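Local coordinates for protein acetolactate synthase isozyme 1 large subunit (Escherichia coli, PDB 6LPI) that belongs to the thiamine diphosphate-dependent enzyme family and, as a large subunit, holds thiamine diphosphate, flavin-adenine dinucleotide and a magnesium ion, at residues Cys107-Val112 and Trp167-Lys172; Ile272-Asp277 and Phe297-Lys302; Met449-Met454 and Ala505-Glu510. All blocks are in the same frame, centred on the assembly; numbering follows the deposited sequence.

The three contacts follow one another along the chain, each closing before the next opens, and each belongs to a different six-stranded parallel sheet region. Contact 1 pairs two adjacent strands of the first sheet. Contact 2 lies just before two neighbouring strands of the second, in the central domain, and contact 3 joins the start of helix 453-459 to the end of helix 500-506, beside the third, in the C-terminal thiamine diphosphate-binding domain. Centres of contacts 1 and 3 are 29 Å apart, whereas contact 2 lies 49 Å from contact 1 and 47 Å from contact 3. None touches another; each ties together parts of a single alpha/beta unit of the chain.

Contact 1: Cys107-Val112 and Trp167-Lys172; sequences CITGQV and WIDIPK
The indole of W167 takes the thiol of C107 over one face: SG stands 3.5 Å above the ring plane and over its centre, a cysteine sulfur-aromatic contact. Paired in register, C107 and W167 project from the same face of the sheet; SG of C107 and CG of W167 both lie anti to the backbone N (chi1 155° and -168°), where sulfur and indole can overlap. T109 OG1 approaches this ring obliquely, 3.4 Å from W167 NE1. A second pair of flat groups follows further along, where the amide of Q111 and the carboxylate of D169 lie with their planes 70° apart; Q111 NE2 gives D169 OD1 a weak hydrogen bond of 2.9 Å. The chain of Q111 bends at chi2, and its OE1 accepts V112 N at 3.2 Å, so both ends of the amide are engaged.

Beneath these groups the strands run parallel in strict register, C107 beside W167 through Q111 beside P171. Five backbone bonds join them, from I168 N to C107 O (2.8 Å) at one end to K172 N to Q111 O at the other. On the opposite face I108 CG2 meets I170 CD1 at 3.9 Å.

The pair lies inside the six-stranded parallel sheet, 105-111 beside 78-82 and 166-171 beside the edge strand 137-140. Helices 86-101 and 127-131 cover the face that carries C107 and W167, L91 and I95 meeting the thiol and T127 and S131 the indole, while P171 occupies the N-cap position of helix 172-175.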
ATOM      1  N   CYS B 107     -13.722   5.097   2.181  1.00 42.03           N
ATOM      2  CA  CYS B 107     -13.930   6.288   1.376  1.00 47.50           C
ATOM      3  C   CYS B 107     -15.429   6.445   1.158  1.00 50.24           C
ATOM      4  O   CYS B 107     -16.067   5.571   0.564  1.00 58.70           O
ATOM      5  CB  CYS B 107     -13.163   6.127   0.063  1.00 55.61           C
ATOM      6  SG  CYS B 107     -13.768   7.059  -1.305  1.00 73.99           S
ATOM      7  N   ILE B 108     -15.991   7.556   1.618  1.00 41.41           N
ATOM      8  CA  ILE B 108     -17.429   7.784   1.571  1.00 40.05           C
ATOM      9  C   ILE B 108     -17.719   8.946   0.637  1.00 40.96           C
ATOM     10  O   ILE B 108     -17.157  10.040   0.780  1.00 48.02           O
ATOM     11  CB  ILE B 108     -18.018   8.030   2.967  1.00 38.12           C
ATOM     12  CG1 ILE B 108     -17.983   6.739   3.790  1.00 47.20           C
ATOM     13  CG2 ILE B 108     -19.421   8.506   2.850  1.00 37.52           C
ATOM     14  CD1 ILE B 108     -18.145   6.949   5.288  1.00 38.54           C
ATOM     15  N   THR B 109     -18.603   8.708  -0.314  1.00 48.73           N
ATOM     16  CA  THR B 109     -18.930   9.682  -1.334  1.00 51.15           C
ATOM     17  C   THR B 109     -20.444   9.844  -1.399  1.00 50.29           C
ATOM     18  O   THR B 109     -21.190   8.862  -1.299  1.00 48.22           O
ATOM     19  CB  THR B 109     -18.327   9.214  -2.687  1.00 56.37           C
ATOM     20  OG1 THR B 109     -16.934   9.566  -2.741  1.00 58.21           O
ATOM     21  CG2 THR B 109     -19.014   9.838  -3.851  1.00 67.42           C
ATOM     22  N   GLY B 110     -20.901  11.092  -1.512  1.00 43.09           N
ATOM     23  CA  GLY B 110     -22.303  11.322  -1.772  1.00 43.15           C
ATOM     24  C   GLY B 110     -22.626  11.032  -3.216  1.00 52.84           C
ATOM     25  O   GLY B 110     -21.759  11.083  -4.089  1.00 59.89           O
ATOM     26  N   GLN B 111     -23.886  10.710  -3.488  1.00 55.52           N
ATOM     27  CA  GLN B 111     -24.272  10.502  -4.876  1.00 51.17           C
ATOM     28  C   GLN B 111     -25.669  11.065  -5.072  1.00 51.13           C
ATOM     29  O   GLN B 111     -26.407  11.306  -4.111  1.00 41.66           O
ATOM     30  CB  GLN B 111     -24.165   9.017  -5.266  1.00 52.38           C
ATOM     31  CG  GLN B 111     -24.706   8.616  -6.656  1.00 55.23           C
ATOM     32  CD  GLN B 111     -23.782   8.999  -7.816  1.00 56.81           C
ATOM     33  OE1 GLN B 111     -23.831  10.115  -8.325  1.00 62.07           O
ATOM     34  NE2 GLN B 111     -22.930   8.057  -8.234  1.00 52.70           N
ATOM     35  N   VAL B 112     -25.987  11.343  -6.336  1.00 58.07           N
ATOM     36  CA  VAL B 112     -27.260  11.917  -6.767  1.00 55.16           C
ATOM     37  C   VAL B 112     -28.392  11.056  -6.216  1.00 55.76           C
ATOM     38  O   VAL B 112     -28.199   9.849  -6.019  1.00 63.90           O
ATOM     39  CB  VAL B 112     -27.296  12.014  -8.303  1.00 57.75           C
ATOM     40  CG1 VAL B 112     -27.762  10.701  -8.913  1.00 60.22           C
ATOM     41  CG2 VAL B 112     -28.142  13.183  -8.780  1.00 60.33           C
ATOM     42  N   TRP B 167     -15.006   1.540  -0.903  1.00 33.38           N
ATOM     43  CA  TRP B 167     -15.651   2.762  -1.338  1.00 39.18           C
ATOM     44  C   TRP B 167     -17.149   2.593  -1.129  1.00 46.24           C
ATOM     45  O   TRP B 167     -17.751   1.641  -1.647  1.00 43.41           O
ATOM     46  CB  TRP B 167     -15.312   3.032  -2.802  1.00 41.72           C
ATOM     47  CG  TRP B 167     -15.673   4.393  -3.263  1.00 44.37           C
ATOM     48  CD1 TRP B 167     -16.790   5.102  -2.931  1.00 50.94           C
ATOM     49  CD2 TRP B 167     -14.924   5.214  -4.159  1.00 44.31           C
ATOM     50  NE1 TRP B 167     -16.777   6.321  -3.561  1.00 54.16           N
ATOM     51  CE2 TRP B 167     -15.641   6.415  -4.318  1.00 44.42           C
ATOM     52  CE3 TRP B 167     -13.716   5.049  -4.850  1.00 43.06           C
ATOM     53  CZ2 TRP B 167     -15.190   7.449  -5.126  1.00 42.38           C
ATOM     54  CZ3 TRP B 167     -13.266   6.086  -5.659  1.00 37.49           C
ATOM     55  CH2 TRP B 167     -14.009   7.270  -5.787  1.00 38.08           C
ATOM     56  N   ILE B 168     -17.750   3.501  -0.366  1.00 42.09           N
ATOM     57  CA  ILE B 168     -19.181   3.474  -0.123  1.00 43.62           C
ATOM     58  C   ILE B 168     -19.766   4.734  -0.748  1.00 41.71           C
ATOM     59  O   ILE B 168     -19.496   5.853  -0.282  1.00 31.39           O
ATOM     60  CB  ILE B 168     -19.512   3.370   1.377  1.00 42.88           C
ATOM     61  CG1 ILE B 168     -18.638   2.295   2.042  1.00 38.30           C
ATOM     62  CG2 ILE B 168     -20.992   3.033   1.593  1.00 33.48           C
ATOM     63  CD1 ILE B 168     -18.516   2.430   3.533  1.00 33.70           C
ATOM     64  N   ASP B 169     -20.604   4.545  -1.776  1.00 31.53           N
ATOM     65  CA  ASP B 169     -21.329   5.622  -2.440  1.00 44.71           C
ATOM     66  C   ASP B 169     -22.766   5.661  -1.901  1.00 49.14           C
ATOM     67  O   ASP B 169     -23.503   4.675  -2.000  1.00 55.61           O
ATOM     68  CB  ASP B 169     -21.302   5.399  -3.948  1.00 43.22           C
ATOM     69  CG  ASP B 169     -21.471   6.673  -4.737  1.00 60.56           C
ATOM     70  OD1 ASP B 169     -21.945   6.588  -5.884  1.00 65.82           O
ATOM     71  OD2 ASP B 169     -21.100   7.750  -4.241  1.00 71.41           O
ATOM     72  N   ILE B 170     -23.174   6.799  -1.346  1.00 46.08           N
ATOM     73  CA  ILE B 170     -24.462   6.873  -0.658  1.00 47.82           C
ATOM     74  C   ILE B 170     -25.313   7.983  -1.265  1.00 51.67           C
ATOM     75  O   ILE B 170     -24.979   9.177  -1.140  1.00 48.23           O
ATOM     76  CB  ILE B 170     -24.291   7.100   0.854  1.00 48.73           C
ATOM     77  CG1 ILE B 170     -23.249   6.157   1.437  1.00 50.43           C
ATOM     78  CG2 ILE B 170     -25.595   6.844   1.583  1.00 52.39           C
ATOM     79  CD1 ILE B 170     -22.780   6.578   2.823  1.00 42.10           C
ATOM     80  N   PRO B 171     -26.396   7.629  -1.955  1.00 45.57           N
ATOM     81  CA  PRO B 171     -27.268   8.648  -2.532  1.00 45.87           C
ATOM     82  C   PRO B 171     -27.838   9.579  -1.472  1.00 58.14           C
ATOM     83  O   PRO B 171     -28.179   9.171  -0.358  1.00 62.69           O
ATOM     84  CB  PRO B 171     -28.367   7.829  -3.207  1.00 39.51           C
ATOM     85  CG  PRO B 171     -27.704   6.562  -3.560  1.00 39.89           C
ATOM     86  CD  PRO B 171     -26.715   6.292  -2.469  1.00 45.67           C
ATOM     87  N   LYS B 172     -27.901  10.858  -1.840  1.00 57.98           N
ATOM     88  CA  LYS B 172     -28.387  11.900  -0.947  1.00 49.81           C
ATOM     89  C   LYS B 172     -29.764  11.563  -0.377  1.00 53.01           C
ATOM     90  O   LYS B 172     -30.062  11.900   0.773  1.00 57.04           O
ATOM     91  CB  LYS B 172     -28.395  13.227  -1.704  1.00 48.95           C
ATOM     92  CG  LYS B 172     -28.919  14.413  -0.958  1.00 48.79           C
ATOM     93  CD  LYS B 172     -28.864  15.629  -1.864  1.00 54.09           C
ATOM     94  CE  LYS B 172     -29.419  16.846  -1.151  1.00 72.38           C
ATOM     95  NZ  LYS B 172     -29.019  18.111  -1.817  1.00 84.86           N
TER

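Contact 2: Ile272-Asp277 and Phe297-Lys302; sequences ILQEAD and FCPNAK
Q274 and C298 bring the two segments together at one end (CA atoms 4.7 Å apart), and D277 and A301 do so at the other. Each segment contains a type I beta turn, L273 to A276 and C298 to A301. At the second meeting point K302 N donates to D277 O at 3.0 Å, coming from above the carbonyl plane, and the CA of A301 also points its hydrogen at that oxygen. The chains thus draw level just before strands 278-282 and 302-307, which lie side by side in the parallel sheet of the central domain.

Among the side chains, Q274 does the main polar work. Its chain bends at chi2 (-78°), and OE1 accepts C298 N at 2.8 Å in a nearly straight bond of 166°. The side chains of Q274 and P299 cross at about a right angle, Q274 OE1 lying 3.9 Å from P299 CD. Apolar contact comes from L273, whose CB lies 3.9 Å from C298 SG and whose CD2 meets F297 CZ at 4.4 Å. That sulfur also covers one face of the F297 ring.

Chemically, one glutamine amide serves the loop twice, since NE2 also makes a weak hydrogen bond to Q296 O. The carboxylate of D277 turns instead to the backbone N of K212 and of R213, so the loop is joined to D277 through its carbonyl rather than its charge.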
ATOM      1  N   ILE B 272      24.333 -11.112  -2.773  1.00 56.01           N
ATOM      2  CA  ILE B 272      24.248 -12.105  -1.710  1.00 51.97           C
ATOM      3  C   ILE B 272      23.036 -12.998  -1.902  1.00 54.32           C
ATOM      4  O   ILE B 272      23.106 -14.206  -1.655  1.00 53.77           O
ATOM      5  CB  ILE B 272      24.222 -11.423  -0.333  1.00 56.13           C
ATOM      6  CG1 ILE B 272      25.638 -10.983   0.053  1.00 70.66           C
ATOM      7  CG2 ILE B 272      23.588 -12.365   0.718  1.00 46.35           C
ATOM      8  CD1 ILE B 272      25.695  -9.890   1.116  1.00 73.66           C
ATOM      9  N   LEU B 273      21.907 -12.427  -2.345  1.00 55.71           N
ATOM     10  CA  LEU B 273      20.697 -13.232  -2.503  1.00 50.02           C
ATOM     11  C   LEU B 273      20.886 -14.350  -3.521  1.00 56.20           C
ATOM     12  O   LEU B 273      20.339 -15.448  -3.352  1.00 52.82           O
ATOM     13  CB  LEU B 273      19.525 -12.337  -2.889  1.00 44.19           C
ATOM     14  CG  LEU B 273      18.884 -11.637  -1.686  1.00 56.97           C
ATOM     15  CD1 LEU B 273      18.307 -10.294  -2.046  1.00 59.78           C
ATOM     16  CD2 LEU B 273      17.785 -12.491  -1.128  1.00 62.11           C
ATOM     17  N   GLN B 274      21.697 -14.106  -4.551  1.00 58.82           N
ATOM     18  CA  GLN B 274      21.975 -15.103  -5.576  1.00 47.73           C
ATOM     19  C   GLN B 274      22.779 -16.280  -5.044  1.00 47.33           C
ATOM     20  O   GLN B 274      22.850 -17.317  -5.711  1.00 50.07           O
ATOM     21  CB  GLN B 274      22.700 -14.424  -6.744  1.00 50.62           C
ATOM     22  CG  GLN B 274      21.825 -13.440  -7.479  1.00 53.42           C
ATOM     23  CD  GLN B 274      20.868 -14.149  -8.413  1.00 56.87           C
ATOM     24  OE1 GLN B 274      19.658 -14.202  -8.181  1.00 57.22           O
ATOM     25  NE2 GLN B 274      21.405 -14.647  -9.512  1.00 59.37           N
ATOM     26  N   GLU B 275      23.402 -16.127  -3.882  1.00 53.38           N
ATOM     27  CA  GLU B 275      24.083 -17.204  -3.178  1.00 52.88           C
ATOM     28  C   GLU B 275      23.148 -18.002  -2.272  1.00 45.73           C
ATOM     29  O   GLU B 275      23.542 -19.065  -1.784  1.00 50.16           O
ATOM     30  CB  GLU B 275      25.231 -16.641  -2.320  1.00 52.99           C
ATOM     31  CG  GLU B 275      26.222 -15.731  -3.020  1.00 60.59           C
ATOM     32  CD  GLU B 275      27.190 -16.464  -3.916  1.00 75.66           C
ATOM     33  OE1 GLU B 275      27.912 -15.786  -4.684  1.00 81.84           O
ATOM     34  OE2 GLU B 275      27.289 -17.701  -3.807  1.00 83.63           O
ATOM     35  N   ALA B 276      21.935 -17.523  -2.025  1.00 37.79           N
ATOM     36  CA  ALA B 276      21.042 -18.226  -1.111  1.00 52.85           C
ATOM     37  C   ALA B 276      20.594 -19.583  -1.659  1.00 61.13           C
ATOM     38  O   ALA B 276      20.330 -19.732  -2.858  1.00 60.44           O
ATOM     39  CB  ALA B 276      19.815 -17.370  -0.822  1.00 52.78           C
ATOM     40  N   ASP B 277      20.528 -20.586  -0.769  1.00 60.29           N
ATOM     41  CA  ASP B 277      19.925 -21.877  -1.092  1.00 51.86           C
ATOM     42  C   ASP B 277      18.510 -22.042  -0.548  1.00 47.93           C
ATOM     43  O   ASP B 277      17.841 -23.012  -0.906  1.00 56.96           O
ATOM     44  CB  ASP B 277      20.811 -23.041  -0.604  1.00 56.88           C
ATOM     45  CG  ASP B 277      20.905 -23.151   0.931  1.00 56.16           C
ATOM     46  OD1 ASP B 277      20.428 -22.252   1.649  1.00 48.83           O
ATOM     47  OD2 ASP B 277      21.471 -24.168   1.414  1.00 56.74           O
ATOM     48  N   PHE B 297      16.119 -14.898 -10.406  1.00 40.88           N
ATOM     49  CA  PHE B 297      16.175 -14.385  -9.047  1.00 44.02           C
ATOM     50  C   PHE B 297      16.279 -15.573  -8.110  1.00 48.52           C
ATOM     51  O   PHE B 297      15.304 -16.302  -7.909  1.00 50.86           O
ATOM     52  CB  PHE B 297      14.953 -13.543  -8.691  1.00 40.56           C
ATOM     53  CG  PHE B 297      14.972 -13.082  -7.270  1.00 39.12           C
ATOM     54  CD1 PHE B 297      15.897 -12.126  -6.858  1.00 38.29           C
ATOM     55  CD2 PHE B 297      14.106 -13.614  -6.335  1.00 34.43           C
ATOM     56  CE1 PHE B 297      15.939 -11.705  -5.538  1.00 36.31           C
ATOM     57  CE2 PHE B 297      14.164 -13.211  -4.999  1.00 29.37           C
ATOM     58  CZ  PHE B 297      15.072 -12.252  -4.609  1.00 30.30           C
ATOM     59  N   CYS B 298      17.442 -15.735  -7.517  1.00 50.24           N
ATOM     60  CA  CYS B 298      17.714 -16.850  -6.626  1.00 52.06           C
ATOM     61  C   CYS B 298      17.322 -18.173  -7.259  1.00 47.89           C
ATOM     62  O   CYS B 298      16.465 -18.877  -6.713  1.00 44.80           O
ATOM     63  CB  CYS B 298      16.958 -16.666  -5.309  1.00 54.98           C
ATOM     64  SG  CYS B 298      17.157 -15.002  -4.580  1.00 52.70           S
ATOM     65  N   PRO B 299      18.004 -18.608  -8.323  1.00 41.44           N
ATOM     66  CA  PRO B 299      17.578 -19.861  -8.964  1.00 35.19           C
ATOM     67  C   PRO B 299      17.817 -21.061  -8.072  1.00 46.47           C
ATOM     68  O   PRO B 299      16.947 -21.933  -7.969  1.00 58.57           O
ATOM     69  CB  PRO B 299      18.432 -19.924 -10.242  1.00 35.15           C
ATOM     70  CG  PRO B 299      18.980 -18.530 -10.424  1.00 42.81           C
ATOM     71  CD  PRO B 299      19.110 -17.956  -9.057  1.00 37.87           C
ATOM     72  N   ASN B 300      18.951 -21.110  -7.378  1.00 49.70           N
ATOM     73  CA  ASN B 300      19.298 -22.272  -6.576  1.00 51.64           C
ATOM     74  C   ASN B 300      18.670 -22.253  -5.196  1.00 51.11           C
ATOM     75  O   ASN B 300      19.128 -22.977  -4.305  1.00 58.79           O
ATOM     76  CB  ASN B 300      20.811 -22.393  -6.460  1.00 51.65           C
ATOM     77  CG  ASN B 300      21.411 -22.884  -7.720  1.00 63.94           C
ATOM     78  OD1 ASN B 300      20.736 -23.573  -8.491  1.00 66.00           O
ATOM     79  ND2 ASN B 300      22.670 -22.528  -7.973  1.00 65.51           N
ATOM     80  N   ALA B 301      17.582 -21.525  -5.009  1.00 35.89           N
ATOM     81  CA  ALA B 301      16.994 -21.365  -3.692  1.00 38.55           C
ATOM     82  C   ALA B 301      15.632 -22.031  -3.671  1.00 42.38           C
ATOM     83  O   ALA B 301      14.804 -21.811  -4.568  1.00 50.53           O
ATOM     84  CB  ALA B 301      16.846 -19.882  -3.314  1.00 31.95           C
ATOM     85  N   LYS B 302      15.442 -22.898  -2.690  1.00 37.60           N
ATOM     86  CA  LYS B 302      14.109 -23.351  -2.365  1.00 48.55           C
ATOM     87  C   LYS B 302      13.413 -22.212  -1.641  1.00 51.06           C
ATOM     88  O   LYS B 302      14.060 -21.355  -1.036  1.00 57.54           O
ATOM     89  CB  LYS B 302      14.148 -24.620  -1.522  1.00 58.23           C
ATOM     90  CG  LYS B 302      14.845 -25.764  -2.213  1.00 60.54           C
ATOM     91  CD  LYS B 302      14.134 -27.067  -2.019  1.00 56.27           C
ATOM     92  CE  LYS B 302      14.610 -28.067  -3.050  1.00 58.75           C
ATOM     93  NZ  LYS B 302      14.430 -27.480  -4.407  1.00 65.50           N
TER

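Contact 3: Met449-Met454 and Ala505-Glu510; sequences MNIQEM and AGFGLE
F507 meets M454 where helix 500-506 ends in a Schellman motif, within the C-terminal thiamine diphosphate-binding domain. Across from it, the turn from N450 to E453 leads into helix 453-459, so the packing joins the start of one helix to the end of another. M449, just before that turn, touches thiamine diphosphate.

Walking forward from the last turn of helix 500-506, A505 O accepts G508 N at 2.9 Å, one of the bonds that close the motif. F507 is next, and its ring carries the larger share of the contact. CG lies anti to the carbonyl carbon (chi1 -82°), and one ring face receives both M454 CB, 3.4 Å above the plane, and I451 O, 3.7 Å above it. Each sits toward the rim, and the M454 CB approach is a CH-pi contact. M454 SD comes obliquely, 3.7 Å from F507 CD2, giving a Met-aromatic contact as well. I451 adds CG1, which lies 4.1 Å from F507 CE2, its side chain crossing that of F507 at about a right angle. The backbone oxygen F507 O is bound by S458 OG of helix 453-459.

G508 then leaves helical geometry with a positive phi of 96°, a conformation suited to glycine, and the chain goes on through L509 to strand 510-513, where E510 is bonded through its backbone to L535. L509 directs its side chain back at M454, the two again crossing at about a right angle. At L509 the detail is one methyl: CD1 lies 3.9 Å from M454 CG and is also close to M454 SD and CE.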
ATOM      1  N   MET B 449       2.361  18.515  -6.798  1.00 55.99           N
ATOM      2  CA  MET B 449       1.143  17.790  -7.128  1.00 53.85           C
ATOM      3  C   MET B 449       0.075  17.995  -6.068  1.00 52.75           C
ATOM      4  O   MET B 449      -1.105  18.158  -6.392  1.00 62.37           O
ATOM      5  CB  MET B 449       1.438  16.308  -7.301  1.00 61.67           C
ATOM      6  CG  MET B 449       2.422  16.036  -8.391  1.00 66.71           C
ATOM      7  SD  MET B 449       1.970  14.442  -9.004  1.00 81.28           S
ATOM      8  CE  MET B 449       1.588  14.819 -10.680  1.00 66.44           C
ATOM      9  N   ASN B 450       0.470  18.022  -4.802  1.00 54.61           N
ATOM     10  CA  ASN B 450      -0.441  18.327  -3.709  1.00 57.97           C
ATOM     11  C   ASN B 450       0.059  19.516  -2.892  1.00 55.49           C
ATOM     12  O   ASN B 450       0.012  19.512  -1.663  1.00 48.05           O
ATOM     13  CB  ASN B 450      -0.677  17.095  -2.836  1.00 56.61           C
ATOM     14  CG  ASN B 450      -1.688  16.146  -3.453  1.00 56.42           C
ATOM     15  OD1 ASN B 450      -2.705  16.577  -3.995  1.00 58.88           O
ATOM     16  ND2 ASN B 450      -1.430  14.855  -3.353  1.00 56.82           N
ATOM     17  N   ILE B 451       0.583  20.530  -3.595  1.00 57.33           N
ATOM     18  CA  ILE B 451       1.118  21.741  -2.971  1.00 51.06           C
ATOM     19  C   ILE B 451       0.043  22.443  -2.153  1.00 48.15           C
ATOM     20  O   ILE B 451       0.336  23.086  -1.134  1.00 50.70           O
ATOM     21  CB  ILE B 451       1.698  22.678  -4.054  1.00 50.74           C
ATOM     22  CG1 ILE B 451       2.582  23.747  -3.432  1.00 50.45           C
ATOM     23  CG2 ILE B 451       0.589  23.367  -4.841  1.00 52.58           C
ATOM     24  CD1 ILE B 451       3.729  23.178  -2.645  1.00 52.83           C
ATOM     25  N   GLN B 452      -1.216  22.328  -2.576  1.00 43.91           N
ATOM     26  CA  GLN B 452      -2.288  23.040  -1.898  1.00 51.04           C
ATOM     27  C   GLN B 452      -2.441  22.556  -0.464  1.00 53.85           C
ATOM     28  O   GLN B 452      -2.899  23.307   0.406  1.00 63.07           O
ATOM     29  CB  GLN B 452      -3.589  22.893  -2.691  1.00 56.60           C
ATOM     30  CG  GLN B 452      -4.233  21.520  -2.617  1.00 55.98           C
ATOM     31  CD  GLN B 452      -3.532  20.489  -3.464  1.00 55.12           C
ATOM     32  OE1 GLN B 452      -3.031  20.784  -4.559  1.00 62.62           O
ATOM     33  NE2 GLN B 452      -3.438  19.270  -2.934  1.00 49.33           N
ATOM     34  N   GLU B 453      -2.036  21.321  -0.186  1.00 48.30           N
ATOM     35  CA  GLU B 453      -2.199  20.847   1.175  1.00 43.59           C
ATOM     36  C   GLU B 453      -1.252  21.540   2.130  1.00 69.26           C
ATOM     37  O   GLU B 453      -1.414  21.387   3.348  1.00 70.80           O
ATOM     38  CB  GLU B 453      -2.039  19.335   1.235  1.00 41.82           C
ATOM     39  CG  GLU B 453      -3.054  18.590   0.320  1.00 46.49           C
ATOM     40  CD  GLU B 453      -4.499  19.013   0.544  1.00 42.86           C
ATOM     41  OE1 GLU B 453      -4.869  19.269   1.705  1.00 43.28           O
ATOM     42  OE2 GLU B 453      -5.256  19.138  -0.443  1.00 44.12           O
ATOM     43  N   MET B 454      -0.295  22.324   1.613  1.00 63.41           N
ATOM     44  CA  MET B 454       0.468  23.206   2.488  1.00 62.10           C
ATOM     45  C   MET B 454      -0.455  24.022   3.370  1.00 65.16           C
ATOM     46  O   MET B 454      -0.226  24.131   4.582  1.00 68.24           O
ATOM     47  CB  MET B 454       1.372  24.126   1.672  1.00 57.57           C
ATOM     48  CG  MET B 454       2.759  23.567   1.491  1.00 63.45           C
ATOM     49  SD  MET B 454       3.888  24.689   0.644  1.00 66.35           S
ATOM     50  CE  MET B 454       5.300  23.613   0.408  1.00 57.54           C
ATOM     51  N   ALA B 505       6.173  30.182   2.386  1.00 64.91           N
ATOM     52  CA  ALA B 505       5.890  31.314   3.271  1.00 64.03           C
ATOM     53  C   ALA B 505       4.485  31.864   3.057  1.00 62.98           C
ATOM     54  O   ALA B 505       3.792  32.190   4.024  1.00 72.31           O
ATOM     55  CB  ALA B 505       6.904  32.429   3.050  1.00 68.46           C
ATOM     56  N   GLY B 506       4.053  32.000   1.800  1.00 58.91           N
ATOM     57  CA  GLY B 506       2.697  32.431   1.512  1.00 58.96           C
ATOM     58  C   GLY B 506       1.631  31.432   1.914  1.00 62.33           C
ATOM     59  O   GLY B 506       0.468  31.816   2.084  1.00 58.34           O
ATOM     60  N   PHE B 507       1.991  30.160   2.059  1.00 57.04           N
ATOM     61  CA  PHE B 507       1.060  29.216   2.655  1.00 56.37           C
ATOM     62  C   PHE B 507       1.094  29.267   4.179  1.00 56.86           C
ATOM     63  O   PHE B 507       0.310  28.579   4.832  1.00 56.51           O
ATOM     64  CB  PHE B 507       1.365  27.787   2.187  1.00 63.04           C
ATOM     65  CG  PHE B 507       0.795  27.444   0.828  1.00 62.94           C
ATOM     66  CD1 PHE B 507      -0.530  27.058   0.682  1.00 58.90           C
ATOM     67  CD2 PHE B 507       1.612  27.457  -0.300  1.00 60.74           C
ATOM     68  CE1 PHE B 507      -1.029  26.736  -0.560  1.00 54.34           C
ATOM     69  CE2 PHE B 507       1.117  27.134  -1.537  1.00 54.40           C
ATOM     70  CZ  PHE B 507      -0.199  26.772  -1.671  1.00 54.28           C
ATOM     71  N   GLY B 508       1.981  30.056   4.771  1.00 57.82           N
ATOM     72  CA  GLY B 508       2.031  30.162   6.209  1.00 60.93           C
ATOM     73  C   GLY B 508       3.043  29.286   6.912  1.00 63.47           C
ATOM     74  O   GLY B 508       2.960  29.151   8.141  1.00 63.85           O
ATOM     75  N   LEU B 509       3.980  28.679   6.185  1.00 63.24           N
ATOM     76  CA  LEU B 509       5.028  27.854   6.773  1.00 59.67           C
ATOM     77  C   LEU B 509       6.304  28.666   6.920  1.00 62.27           C
ATOM     78  O   LEU B 509       6.593  29.543   6.100  1.00 69.32           O
ATOM     79  CB  LEU B 509       5.375  26.622   5.930  1.00 63.15           C
ATOM     80  CG  LEU B 509       4.365  25.805   5.143  1.00 62.52           C
ATOM     81  CD1 LEU B 509       5.108  24.722   4.359  1.00 54.07           C
ATOM     82  CD2 LEU B 509       3.292  25.244   6.038  1.00 64.21           C
ATOM     83  N   GLU B 510       7.082  28.358   7.956  1.00 60.10           N
ATOM     84  CA  GLU B 510       8.447  28.865   7.980  1.00 71.94           C
ATOM     85  C   GLU B 510       9.276  28.166   6.913  1.00 67.86           C
ATOM     86  O   GLU B 510       8.983  27.043   6.495  1.00 63.22           O
ATOM     87  CB  GLU B 510       9.122  28.668   9.337  1.00 82.83           C
ATOM     88  CG  GLU B 510       8.242  28.786  10.545  1.00100.86           C
ATOM     89  CD  GLU B 510       9.053  29.078  11.787  1.00115.10           C
ATOM     90  OE1 GLU B 510       9.862  30.029  11.742  1.00127.64           O
ATOM     91  OE2 GLU B 510       8.900  28.356  12.788  1.00120.99           O
TER